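Local coordinates for protein xylooligosaccharide oxidase (Myceliophthora thermophila, PDB 5L6G) that oxidises the C1 hydroxyl of xylooligosaccharides and related sugars to lactones, using a bicovalently bound FAD and passing the electrons to oxygen to form hydrogen peroxide, at residues A[118-123]-A[140-145]; A[124-129]-A[222-227]; A[447-452]-A[463-468]; A[454-459]-A[488-493]. All blocks are in the same frame, centred on the assembly; numbering follows the deposited sequence.

In the fold
Contacts 1 and 2 sit in the FAD-binding PCMH-type region and share one antiparallel sheet: strands 118-120 and 127-129 are neighbours in it, and helix 135-146 packs against both. Contact 1 lies at the surface and is part apolar, part water-bridged; contact 2 is partly buried and relies on a regular ladder of backbone bonds. Contacts 3 and 4 belong to the berberine-like region, about 26 to 37 Å away between centres, and both use helix 458-466, with Y465 and Q490 joining them. Contact 3 is buried beside the flavin and dominated by tyrosines, whereas contact 4, nearer the outside, fixes a chain turn with arginine and glutamine donors.

Contact 1: A[118-123]-A[140-145]; sequences VTLDPE and TVLYEE
V118 overlaps V141 on the helix, the two short side chains passing alongside with opposed directions, their CG1 methyls 3.6 Å apart. In both valines CG1 is anti to the backbone N (chi1 174° in V118, 175° in V141), which turns this branch into the interface. The same CG1 of V118 also meets CD2 of L142, at 3.9 Å. Two residues on, L120 faces the helix again and crosses L142 at about a right angle, with its CD1 4.2 Å from L142 CD2, while its other methyl, CD2, rests 3.8 Å from the backbone O of L142. Branched aliphatic residues suit these places, since they fill the space between strand and helix without needing polar partners. The solvent side is bridged by water. E145 extends its carboxylate toward the strand backbone but reaches it through two waters: one donates to both V118 O and E145 OE2, while the other accepts from L120 N and donates to E145 OE1. T119, facing the other way, belongs to the sheet, its backbone pairing with T128 of strand 127-129. Helix 135-146 thus covers one face of this hairpin, and its far side meets helix 316-322 through Y143 and M317.

Contact 2: A[124-129]-A[222-227]; sequences THIATV and SFRFKT
A127 pairs with F225 and V129 with F223, each pair through two backbone hydrogen bonds, and their side chains form the tightly packed side of the contact. V129 crosses F225 obliquely and brings CG2 to 3.7 Å from CD2 of the ring, while V129 O lies at the edge of the F223 ring, near its plane. The methyl of A127 is small enough to let L142 of helix 135-146 come close, and the two phenylalanines run on to helix 160-165, F225 also stacking on F150. These are the hydrogen-bonded pairs of an antiparallel ladder in the sheet of the PCMH-type FAD-binding region, in which strand 219-229 pairs with 183-189 as well as with 127-129. The non-hydrogen-bonded pair, T128 with R224, lies on the more exposed face. There the arginine runs alongside the threonine, its CD 3.6 Å from T128 OG1, and its CG meets I126 CG2 at 3.6 Å; the guanidinium passes on to S185 and D187. I126 CD1 similarly lies 3.6 Å from CG of K226, whose long chain is exposed to solvent. Beyond the last paired residues, T227 OG1 donates to a lone pair of H125 O (2.8 Å) and accepts from R148 NE. A valine here would probably leave H125 O without this donor and R148 NE without its hydroxyl partner. On the solvent side a water accepts from T227 N and lies 3.2 Å from T124 O.

Contact 3: A[447-452]-A[463-468]; sequences MYINYA and EVYYRQ. With FAD (flavin-adenine dinucleotide), chain D; XYP (beta-D-xylopyranose), chain H.
The hydroxyl of Y448 is gripped by three groups: it donates to flavin O2 over a very short 2.5 Å, and accepts from G168 N and from N450 ND2, the hydroxyl oxygen lying close to the plane of the N450 amide. N450 OD1 in turn accepts from O4' of the ribityl chain at 2.7 Å. Y451 is a substrate-binding residue; its hydroxyl is hydrogen-bonded to O1 of the xylose, which T154, R272 and E412 also hold. The loop's other side rests on helix 458-466, where the Y465 ring forms a floor: I449 CB stands 3.6 Å from the ring centroid, only 4° off the normal, in a CH-pi contact. CG1 of I449 is anti to the backbone N (chi1 -161°), which carries it over the ring toward CE2, 3.5 Å away, and CD1 goes on to the hydroxyl of Y466. A beta-branched aliphatic residue suits this place, spreading several carbons over a flat surface. At the ring's edge, near its plane, lie M447 O and Y448 N, and its hydroxyl is held by Q490 OE1 and D453 N. The backbones are tied by M447 N, which donates to V464 O (2.8 Å) from well above the carbonyl plane, while M447 CB and SD both pack on V464 CG2. A water accepts from I449 N and lies 3.0 Å from Y465 O. A largely apolar back, pinned by a few polar bonds, and a polar front hold the loop against the cofactor, and the donor at flavin O2 would probably help to stabilise negative charge at the N1-C2=O end of the reduced ring.

Contact 4: A[454-459]-A[488-493]; sequences PGLDRA and YPQAVE. With XYP (beta-D-xylopyranose), chain I.
CG of R458 is anti to the backbone N (chi1 -171°), which sets it beside P489 O, 3.3 Å away, and the extended chain beyond it runs past the carbonyls of segment 488-493 to bring NE to A491 O. The guanidinium grips this oxygen side-on with two nitrogens, NE at 2.8 Å and NH2 at 3.1 Å from A491 O. The oxygen lies in the guanidinium plane, although NH2 stands well above the carbonyl plane. NH2 also makes a weak bond to V492 O and a salt bridge to E484. CG of E493 lies over the centre of the guanidinium face, 3.4 Å from CZ of R458. A leucine in place of R458 would probably leave A491 O without these two donors and E484 without its charge partner. Q490, likewise extended, reaches back: its NE2 donates to L456 O at 2.9 Å and to D453 O, with OE1 turned to Y465. P489 is the second residue of the type I turn from Y488 to A491, where the phi fixed by its ring (-64°) matches what such a turn needs. At the other end G455 CA comes within 3.3 Å of C5 of a bound xylose, where a side chain would be crowded; R56 also binds this sugar. D457 N-caps helix 458-466, L456 packs on V464 and Y465 of that helix, and V492 bridges from Y466 to helix 470-480.

Contact 1: A[118-123]-A[140-145]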
# COMPACT_ATOMS: atom_id res chain seq x y z
N VAL A 118 1.77 12.43 -16.01
CA VAL A 118 1.93 13.23 -14.81
C VAL A 118 2.19 14.66 -15.28
O VAL A 118 3.13 14.90 -16.03
CB VAL A 118 3.10 12.70 -13.95
CG1 VAL A 118 3.35 13.62 -12.76
CG2 VAL A 118 2.80 11.28 -13.44
N THR A 119 1.32 15.58 -14.86
CA THR A 119 1.44 17.00 -15.18
C THR A 119 1.63 17.72 -13.86
O THR A 119 0.89 17.46 -12.92
CB THR A 119 0.16 17.55 -15.84
OG1 THR A 119 -0.06 16.89 -17.07
CG2 THR A 119 0.26 19.03 -16.09
N LEU A 120 2.61 18.61 -13.80
CA LEU A 120 2.83 19.39 -12.61
C LEU A 120 2.60 20.85 -12.94
O LEU A 120 3.21 21.38 -13.85
CB LEU A 120 4.25 19.16 -12.09
CG LEU A 120 4.68 19.90 -10.83
CD1 LEU A 120 3.76 19.61 -9.66
CD2 LEU A 120 6.12 19.53 -10.51
N ASP A 121 1.69 21.48 -12.20
CA ASP A 121 1.45 22.91 -12.34
C ASP A 121 2.61 23.67 -11.68
O ASP A 121 2.88 23.48 -10.49
CB ASP A 121 0.12 23.27 -11.68
CG ASP A 121 -0.35 24.68 -12.01
OD1 ASP A 121 0.29 25.65 -11.58
OD2 ASP A 121 -1.36 24.81 -12.72
N PRO A 122 3.30 24.54 -12.45
CA PRO A 122 4.40 25.28 -11.83
C PRO A 122 3.97 26.29 -10.76
O PRO A 122 4.78 26.66 -9.92
CB PRO A 122 5.06 26.01 -13.00
CG PRO A 122 3.94 26.19 -13.99
CD PRO A 122 3.09 24.94 -13.86
N GLU A 123 2.72 26.74 -10.80
CA GLU A 123 2.24 27.74 -9.85
C GLU A 123 1.82 27.08 -8.54
O GLU A 123 2.38 27.36 -7.47
CB GLU A 123 1.05 28.53 -10.42
CG GLU A 123 1.31 29.23 -11.74
CD GLU A 123 2.24 30.43 -11.62
OE1 GLU A 123 2.85 30.64 -10.54
OE2 GLU A 123 2.37 31.18 -12.62
N THR A 140 9.83 10.64 -10.42
CA THR A 140 10.79 11.19 -11.39
C THR A 140 10.29 12.49 -12.00
O THR A 140 11.02 13.51 -12.04
CB THR A 140 11.06 10.16 -12.51
OG1 THR A 140 11.64 8.99 -11.91
CG2 THR A 140 11.98 10.73 -13.58
N VAL A 141 9.06 12.46 -12.47
CA VAL A 141 8.49 13.64 -13.11
C VAL A 141 8.43 14.81 -12.13
O VAL A 141 8.84 15.92 -12.48
CB VAL A 141 7.10 13.38 -13.70
CG1 VAL A 141 6.50 14.68 -14.23
CG2 VAL A 141 7.18 12.36 -14.83
N LEU A 142 7.93 14.57 -10.92
CA LEU A 142 7.73 15.65 -9.98
C LEU A 142 9.05 16.29 -9.62
O LEU A 142 9.15 17.51 -9.54
CB LEU A 142 7.01 15.20 -8.71
CG LEU A 142 5.60 14.64 -8.86
CD1 LEU A 142 5.02 14.31 -7.50
CD2 LEU A 142 4.67 15.56 -9.64
N TYR A 143 10.06 15.45 -9.41
CA TYR A 143 11.37 15.94 -9.05
C TYR A 143 12.06 16.63 -10.24
O TYR A 143 12.57 17.73 -10.09
CB TYR A 143 12.25 14.84 -8.47
CG TYR A 143 13.55 15.42 -7.98
CD1 TYR A 143 13.62 16.14 -6.80
CD2 TYR A 143 14.70 15.32 -8.75
CE1 TYR A 143 14.80 16.73 -6.37
CE2 TYR A 143 15.89 15.91 -8.34
CZ TYR A 143 15.94 16.60 -7.14
OH TYR A 143 17.13 17.16 -6.74
N GLU A 144 12.09 15.97 -11.39
CA GLU A 144 12.75 16.53 -12.55
C GLU A 144 12.14 17.86 -12.98
O GLU A 144 12.86 18.77 -13.39
CB GLU A 144 12.79 15.53 -13.72
CG GLU A 144 13.84 14.45 -13.49
CD GLU A 144 14.07 13.49 -14.66
OE1 GLU A 144 13.54 13.70 -15.76
OE2 GLU A 144 14.78 12.48 -14.45
N GLU A 145 10.82 18.00 -12.85
CA GLU A 145 10.17 19.21 -13.35
C GLU A 145 10.21 20.38 -12.39
O GLU A 145 10.37 21.52 -12.81
CB GLU A 145 8.74 18.91 -13.75
CG GLU A 145 8.68 17.91 -14.90
CD GLU A 145 7.39 17.96 -15.67
OE1 GLU A 145 6.44 18.63 -15.22
OE2 GLU A 145 7.31 17.31 -16.74
O HOH W 1 5.18 15.90 -17.50
O HOH W 2 3.96 19.21 -16.18

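Contact 2: A[124-129]-A[222-227]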
# COMPACT_ATOMS: atom_id res chain seq x y z
N THR A 124 0.84 26.20 -8.65
CA THR A 124 0.21 25.61 -7.49
C THR A 124 0.96 24.40 -6.98
O THR A 124 0.70 23.93 -5.88
CB THR A 124 -1.21 25.17 -7.84
OG1 THR A 124 -1.15 24.13 -8.82
CG2 THR A 124 -2.01 26.35 -8.36
N HIS A 125 1.88 23.88 -7.79
CA HIS A 125 2.59 22.63 -7.50
C HIS A 125 1.64 21.45 -7.32
O HIS A 125 1.98 20.49 -6.64
CB HIS A 125 3.50 22.78 -6.29
CG HIS A 125 4.27 24.06 -6.26
ND1 HIS A 125 5.13 24.43 -7.26
CD2 HIS A 125 4.30 25.06 -5.34
CE1 HIS A 125 5.66 25.61 -6.97
NE2 HIS A 125 5.19 26.00 -5.81
N ILE A 126 0.45 21.53 -7.92
CA ILE A 126 -0.49 20.41 -7.90
C ILE A 126 -0.17 19.52 -9.09
O ILE A 126 -0.05 20.00 -10.22
CB ILE A 126 -1.96 20.88 -8.05
CG1 ILE A 126 -2.34 21.86 -6.94
CG2 ILE A 126 -2.90 19.68 -8.06
CD1 ILE A 126 -2.38 21.28 -5.56
N ALA A 127 -0.03 18.22 -8.84
CA ALA A 127 0.25 17.27 -9.90
C ALA A 127 -1.03 16.59 -10.33
O ALA A 127 -1.74 16.04 -9.49
CB ALA A 127 1.25 16.23 -9.44
N THR A 128 -1.29 16.59 -11.63
CA THR A 128 -2.38 15.80 -12.17
C THR A 128 -1.82 14.46 -12.65
O THR A 128 -0.96 14.40 -13.54
CB THR A 128 -3.11 16.56 -13.29
OG1 THR A 128 -3.58 17.80 -12.76
CG2 THR A 128 -4.30 15.76 -13.81
N VAL A 129 -2.33 13.39 -12.07
CA VAL A 129 -1.72 12.09 -12.23
C VAL A 129 -2.74 11.10 -12.75
O VAL A 129 -3.75 10.85 -12.11
CB VAL A 129 -1.19 11.58 -10.89
CG1 VAL A 129 -0.58 10.19 -11.05
CG2 VAL A 129 -0.20 12.59 -10.31
N SER A 222 -8.63 10.10 -12.70
CA SER A 222 -7.58 11.10 -12.60
C SER A 222 -7.45 11.45 -11.15
O SER A 222 -8.47 11.53 -10.44
CB SER A 222 -7.91 12.34 -13.42
OG SER A 222 -6.81 13.25 -13.39
N PHE A 223 -6.20 11.61 -10.70
CA PHE A 223 -5.87 12.12 -9.37
C PHE A 223 -5.28 13.50 -9.49
O PHE A 223 -4.55 13.78 -10.44
CB PHE A 223 -4.77 11.27 -8.70
CG PHE A 223 -5.20 9.89 -8.32
CD1 PHE A 223 -5.12 8.86 -9.23
CD2 PHE A 223 -5.67 9.61 -7.04
CE1 PHE A 223 -5.51 7.58 -8.88
CE2 PHE A 223 -6.06 8.33 -6.68
CZ PHE A 223 -5.98 7.30 -7.60
N ARG A 224 -5.54 14.37 -8.51
CA ARG A 224 -4.69 15.54 -8.29
C ARG A 224 -4.04 15.37 -6.95
O ARG A 224 -4.71 15.07 -5.95
CB ARG A 224 -5.46 16.86 -8.27
CG ARG A 224 -5.44 17.61 -9.57
CD ARG A 224 -6.32 16.93 -10.56
NE ARG A 224 -7.58 16.55 -9.95
CZ ARG A 224 -8.49 15.77 -10.53
NH1 ARG A 224 -8.31 15.32 -11.78
NH2 ARG A 224 -9.62 15.48 -9.87
N PHE A 225 -2.73 15.58 -6.93
CA PHE A 225 -1.96 15.46 -5.73
C PHE A 225 -1.34 16.80 -5.41
O PHE A 225 -0.74 17.43 -6.28
CB PHE A 225 -0.84 14.43 -5.92
CG PHE A 225 -1.29 13.00 -5.80
CD1 PHE A 225 -1.31 12.36 -4.57
CD2 PHE A 225 -1.66 12.29 -6.92
CE1 PHE A 225 -1.71 11.03 -4.46
CE2 PHE A 225 -2.08 10.98 -6.82
CZ PHE A 225 -2.10 10.34 -5.58
N LYS A 226 -1.47 17.23 -4.17
CA LYS A 226 -0.58 18.24 -3.63
C LYS A 226 0.84 17.66 -3.53
O LYS A 226 1.04 16.43 -3.54
CB LYS A 226 -1.05 18.69 -2.25
CG LYS A 226 -2.19 19.70 -2.30
CD LYS A 226 -2.83 19.93 -0.93
CE LYS A 226 -3.83 21.08 -1.01
NZ LYS A 226 -4.73 21.15 0.20
N THR A 227 1.82 18.56 -3.42
CA THR A 227 3.19 18.14 -3.29
C THR A 227 3.90 18.99 -2.25
O THR A 227 3.45 20.09 -1.93
CB THR A 227 3.95 18.28 -4.63
OG1 THR A 227 4.04 19.67 -5.00
CG2 THR A 227 3.29 17.48 -5.71
O HOH W 3 0.88 21.47 -3.79

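Contact 3: A[447-452]-A[463-468]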
# COMPACT_ATOMS: atom_id res chain seq x y z
N MET A 447 -5.52 -4.56 10.14
CA MET A 447 -4.70 -5.01 9.04
C MET A 447 -4.80 -4.03 7.89
O MET A 447 -5.66 -3.17 7.88
CB MET A 447 -5.10 -6.42 8.61
CG MET A 447 -4.62 -7.48 9.60
SD MET A 447 -5.25 -9.14 9.29
CE MET A 447 -4.26 -10.10 10.43
N TYR A 448 -3.91 -4.17 6.92
CA TYR A 448 -3.64 -3.13 5.94
C TYR A 448 -3.75 -3.71 4.57
O TYR A 448 -2.91 -4.51 4.16
CB TYR A 448 -2.24 -2.59 6.19
CG TYR A 448 -1.69 -1.56 5.24
CD1 TYR A 448 -2.41 -0.43 4.91
CD2 TYR A 448 -0.42 -1.68 4.72
CE1 TYR A 448 -1.88 0.54 4.07
CE2 TYR A 448 0.13 -0.72 3.89
CZ TYR A 448 -0.59 0.40 3.58
OH TYR A 448 -0.03 1.34 2.73
N ILE A 449 -4.79 -3.30 3.86
CA ILE A 449 -5.14 -3.89 2.56
C ILE A 449 -4.12 -3.64 1.44
O ILE A 449 -4.13 -4.33 0.43
CB ILE A 449 -6.58 -3.49 2.15
CG1 ILE A 449 -7.13 -4.44 1.08
CG2 ILE A 449 -6.65 -2.03 1.73
CD1 ILE A 449 -8.56 -4.13 0.68
N ASN A 450 -3.20 -2.67 1.60
CA ASN A 450 -2.12 -2.57 0.66
C ASN A 450 -1.17 -3.76 0.74
O ASN A 450 -0.37 -3.97 -0.16
CB ASN A 450 -1.40 -1.23 0.77
CG ASN A 450 -2.02 -0.18 -0.12
OD1 ASN A 450 -2.79 -0.51 -1.01
ND2 ASN A 450 -1.69 1.09 0.11
N TYR A 451 -1.27 -4.55 1.81
CA TYR A 451 -0.67 -5.90 1.86
C TYR A 451 -1.81 -6.94 1.97
O TYR A 451 -1.97 -7.66 2.97
CB TYR A 451 0.30 -6.02 3.01
CG TYR A 451 1.38 -4.97 3.03
CD1 TYR A 451 2.08 -4.63 1.89
CD2 TYR A 451 1.69 -4.28 4.19
CE1 TYR A 451 3.07 -3.65 1.91
CE2 TYR A 451 2.66 -3.30 4.21
CZ TYR A 451 3.34 -2.99 3.07
OH TYR A 451 4.32 -2.00 3.08
N ALA A 452 -2.58 -7.01 0.90
CA ALA A 452 -3.83 -7.75 0.90
C ALA A 452 -3.60 -9.22 1.18
O ALA A 452 -2.76 -9.85 0.56
CB ALA A 452 -4.53 -7.58 -0.43
N GLU A 463 -13.63 -6.01 8.41
CA GLU A 463 -13.53 -5.60 9.80
C GLU A 463 -12.12 -5.17 10.16
O GLU A 463 -11.93 -4.10 10.73
CB GLU A 463 -14.05 -6.68 10.74
CG GLU A 463 -15.56 -6.81 10.62
CD GLU A 463 -16.22 -7.74 11.62
OE1 GLU A 463 -15.52 -8.43 12.38
OE2 GLU A 463 -17.48 -7.78 11.62
N VAL A 464 -11.15 -6.00 9.79
CA VAL A 464 -9.77 -5.73 10.16
C VAL A 464 -9.12 -4.64 9.33
O VAL A 464 -8.23 -3.93 9.83
CB VAL A 464 -8.90 -7.01 10.17
CG1 VAL A 464 -9.43 -8.03 11.17
CG2 VAL A 464 -8.74 -7.61 8.77
N TYR A 465 -9.52 -4.51 8.07
CA TYR A 465 -8.97 -3.48 7.20
C TYR A 465 -9.47 -2.09 7.52
O TYR A 465 -8.72 -1.14 7.39
CB TYR A 465 -9.29 -3.76 5.73
CG TYR A 465 -8.59 -4.92 5.06
CD1 TYR A 465 -7.31 -5.34 5.44
CD2 TYR A 465 -9.21 -5.59 4.01
CE1 TYR A 465 -6.69 -6.42 4.79
CE2 TYR A 465 -8.59 -6.64 3.35
CZ TYR A 465 -7.34 -7.06 3.74
OH TYR A 465 -6.76 -8.12 3.08
N TYR A 466 -10.74 -1.98 7.92
CA TYR A 466 -11.40 -0.69 8.07
C TYR A 466 -11.93 -0.36 9.47
O TYR A 466 -12.26 0.82 9.75
CB TYR A 466 -12.52 -0.58 7.05
CG TYR A 466 -12.05 -0.85 5.65
CD1 TYR A 466 -11.11 -0.03 5.05
CD2 TYR A 466 -12.51 -1.96 4.94
CE1 TYR A 466 -10.68 -0.27 3.76
CE2 TYR A 466 -12.09 -2.20 3.65
CZ TYR A 466 -11.17 -1.37 3.06
OH TYR A 466 -10.75 -1.63 1.78
N ARG A 467 -12.00 -1.38 10.34
CA ARG A 467 -12.33 -1.23 11.75
C ARG A 467 -13.50 -0.25 11.97
O ARG A 467 -14.60 -0.50 11.49
CB ARG A 467 -11.07 -0.86 12.56
CG ARG A 467 -10.07 -2.00 12.71
CD ARG A 467 -10.67 -3.12 13.56
NE ARG A 467 -9.70 -4.14 14.00
CZ ARG A 467 -10.00 -5.41 14.25
NH1 ARG A 467 -11.25 -5.87 14.08
NH2 ARG A 467 -9.05 -6.25 14.66
N GLN A 468 -13.25 0.85 12.68
CA GLN A 468 -14.33 1.72 13.10
C GLN A 468 -15.00 2.46 11.94
O GLN A 468 -16.06 3.03 12.10
CB GLN A 468 -13.80 2.75 14.12
CG GLN A 468 -12.98 3.87 13.50
CD GLN A 468 -11.52 3.51 13.25
OE1 GLN A 468 -11.11 2.37 13.44
NE2 GLN A 468 -10.73 4.50 12.86
PA FAD D . -3.54 -3.07 -8.33
O1A FAD D . -3.60 -2.54 -9.74
O2A FAD D . -3.40 -4.55 -8.17
O5B FAD D . -4.72 -2.47 -7.48
C5B FAD D . -4.92 -2.75 -6.09
C4B FAD D . -6.36 -2.48 -5.72
O4B FAD D . -6.67 -1.11 -5.98
C3B FAD D . -7.35 -3.30 -6.53
O3B FAD D . -8.50 -3.56 -5.76
C2B FAD D . -7.72 -2.38 -7.66
O2B FAD D . -8.95 -2.70 -8.29
C1B FAD D . -7.71 -1.04 -6.96
N9A FAD D . -7.44 0.04 -7.91
C8A FAD D . -6.41 0.19 -8.74
N7A FAD D . -6.53 1.31 -9.48
C5A FAD D . -7.67 1.88 -9.08
C6A FAD D . -8.42 3.07 -9.48
N6A FAD D . -7.86 3.85 -10.43
N1A FAD D . -9.60 3.30 -8.87
C2A FAD D . -10.11 2.51 -7.92
N3A FAD D . -9.46 1.38 -7.50
C4A FAD D . -8.27 1.05 -8.06
N1 FAD D . 2.68 -0.53 0.01
C2 FAD D . 3.04 0.43 0.92
O2 FAD D . 2.14 0.95 1.63
N3 FAD D . 4.33 0.84 1.02
C4 FAD D . 5.32 0.34 0.25
O4 FAD D . 6.53 0.71 0.34
C4X FAD D . 5.01 -0.71 -0.75
N5 FAD D . 5.95 -1.27 -1.57
C5X FAD D . 5.64 -2.23 -2.52
C6 FAD D . 6.60 -2.78 -3.38
C7 FAD D . 6.23 -3.76 -4.31
C7M FAD D . 7.31 -4.34 -5.20
C8 FAD D . 4.80 -4.20 -4.45
C8M FAD D . 4.36 -5.20 -5.51
C9 FAD D . 3.86 -3.63 -3.60
C9A FAD D . 4.22 -2.67 -2.63
N10 FAD D . 3.27 -2.10 -1.74
C10 FAD D . 3.60 -1.12 -0.80
C1' FAD D . 1.87 -2.48 -1.77
C2' FAD D . 1.05 -1.59 -2.65
O2' FAD D . 0.81 -0.38 -1.93
C3' FAD D . -0.28 -2.30 -2.85
O3' FAD D . -0.08 -3.60 -3.43
C4' FAD D . -1.15 -1.45 -3.78
O4' FAD D . -2.52 -1.66 -3.44
C5' FAD D . -0.85 -1.80 -5.22
O5' FAD D . -1.36 -0.77 -6.07
P FAD D . -1.46 -1.11 -7.61
O1P FAD D . -2.20 -0.03 -8.35
O2P FAD D . -0.12 -1.49 -8.14
O3P FAD D . -2.24 -2.51 -7.57
O1 XYP H . 6.72 -2.29 2.51
C1 XYP H . 7.31 -2.67 1.26
C2 XYP H . 8.83 -2.50 1.36
C3 XYP H . 9.52 -3.07 0.13
C4 XYP H . 9.07 -4.51 -0.11
C5 XYP H . 7.54 -4.60 -0.16
O2 XYP H . 9.11 -1.10 1.46
O3 XYP H . 10.95 -2.96 0.26
O4 XYP H . 9.57 -4.97 -1.37
O5 XYP H . 6.94 -4.01 0.99
O HOH W 4 -6.55 -1.38 5.28

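Contact 4: A[454-459]-A[488-493]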
# COMPACT_ATOMS: atom_id res chain seq x y z
N PRO A 454 -5.40 -12.70 1.21
CA PRO A 454 -6.61 -13.43 0.82
C PRO A 454 -6.95 -14.59 1.75
O PRO A 454 -7.93 -15.29 1.51
CB PRO A 454 -6.27 -13.94 -0.58
CG PRO A 454 -4.77 -14.04 -0.59
CD PRO A 454 -4.27 -12.96 0.31
N GLY A 455 -6.16 -14.79 2.80
CA GLY A 455 -6.48 -15.78 3.84
C GLY A 455 -7.67 -15.35 4.70
O GLY A 455 -8.29 -16.19 5.35
N LEU A 456 -7.98 -14.06 4.70
CA LEU A 456 -9.10 -13.54 5.49
C LEU A 456 -10.38 -13.73 4.71
O LEU A 456 -10.43 -13.39 3.52
CB LEU A 456 -8.93 -12.05 5.76
CG LEU A 456 -7.57 -11.60 6.30
CD1 LEU A 456 -7.44 -10.10 6.18
CD2 LEU A 456 -7.35 -12.07 7.74
N ASP A 457 -11.42 -14.24 5.36
CA ASP A 457 -12.74 -14.26 4.71
C ASP A 457 -13.28 -12.84 4.59
O ASP A 457 -12.76 -11.90 5.19
CB ASP A 457 -13.73 -15.26 5.35
CG ASP A 457 -14.23 -14.87 6.74
OD1 ASP A 457 -14.42 -13.67 7.06
OD2 ASP A 457 -14.52 -15.82 7.50
N ARG A 458 -14.30 -12.69 3.76
CA ARG A 458 -14.79 -11.37 3.43
C ARG A 458 -15.19 -10.57 4.66
O ARG A 458 -14.82 -9.40 4.79
CB ARG A 458 -15.96 -11.46 2.46
CG ARG A 458 -16.36 -10.11 1.92
CD ARG A 458 -17.35 -10.24 0.79
NE ARG A 458 -17.67 -8.91 0.30
CZ ARG A 458 -18.73 -8.62 -0.43
NH1 ARG A 458 -19.61 -9.57 -0.76
NH2 ARG A 458 -18.91 -7.36 -0.82
N ALA A 459 -15.94 -11.20 5.57
CA ALA A 459 -16.37 -10.51 6.79
C ALA A 459 -15.19 -10.06 7.64
O ALA A 459 -15.16 -8.90 8.10
CB ALA A 459 -17.29 -11.40 7.62
N TYR A 488 -14.88 -7.62 -5.40
CA TYR A 488 -13.81 -8.58 -5.30
C TYR A 488 -13.99 -9.25 -3.94
O TYR A 488 -14.80 -8.78 -3.15
CB TYR A 488 -12.44 -7.95 -5.48
CG TYR A 488 -12.06 -6.84 -4.53
CD1 TYR A 488 -12.45 -5.53 -4.78
CD2 TYR A 488 -11.27 -7.09 -3.45
CE1 TYR A 488 -12.06 -4.49 -3.93
CE2 TYR A 488 -10.88 -6.07 -2.60
CZ TYR A 488 -11.28 -4.77 -2.84
OH TYR A 488 -10.84 -3.76 -1.99
N PRO A 489 -13.29 -10.36 -3.69
CA PRO A 489 -13.64 -11.19 -2.53
C PRO A 489 -13.47 -10.54 -1.15
O PRO A 489 -14.02 -11.04 -0.18
CB PRO A 489 -12.74 -12.40 -2.69
CG PRO A 489 -12.62 -12.53 -4.19
CD PRO A 489 -12.42 -11.11 -4.62
N GLN A 490 -12.72 -9.44 -1.08
CA GLN A 490 -12.66 -8.66 0.16
C GLN A 490 -13.21 -7.25 0.02
O GLN A 490 -12.84 -6.35 0.78
CB GLN A 490 -11.23 -8.65 0.69
CG GLN A 490 -10.75 -10.05 1.05
CD GLN A 490 -9.35 -10.07 1.62
OE1 GLN A 490 -8.56 -9.15 1.40
NE2 GLN A 490 -9.02 -11.13 2.34
N ALA A 491 -14.13 -7.06 -0.93
CA ALA A 491 -14.80 -5.78 -1.08
C ALA A 491 -15.75 -5.51 0.08
O ALA A 491 -16.36 -6.43 0.66
CB ALA A 491 -15.56 -5.69 -2.39
N VAL A 492 -15.88 -4.22 0.38
CA VAL A 492 -16.88 -3.75 1.31
C VAL A 492 -18.27 -4.18 0.83
O VAL A 492 -18.60 -3.99 -0.33
CB VAL A 492 -16.83 -2.23 1.43
CG1 VAL A 492 -18.01 -1.72 2.23
CG2 VAL A 492 -15.51 -1.81 2.09
N GLU A 493 -19.06 -4.71 1.74
CA GLU A 493 -20.45 -5.08 1.44
C GLU A 493 -21.39 -3.88 1.57
O GLU A 493 -21.34 -3.17 2.57
CB GLU A 493 -20.95 -6.11 2.44
CG GLU A 493 -20.32 -7.47 2.32
CD GLU A 493 -20.84 -8.40 3.38
OE1 GLU A 493 -22.03 -8.79 3.29
OE2 GLU A 493 -20.07 -8.73 4.31
O1 XYP I . -4.74 -17.75 -1.62
C1 XYP I . -5.19 -17.97 -0.31
C2 XYP I . -5.36 -19.47 -0.10
C3 XYP I . -5.78 -19.71 1.33
C4 XYP I . -4.72 -19.13 2.25
C5 XYP I . -4.51 -17.66 1.94
O2 XYP I . -6.33 -20.03 -1.00
O3 XYP I . -5.88 -21.11 1.61
O4 XYP I . -5.14 -19.33 3.59
O5 XYP I . -4.19 -17.47 0.57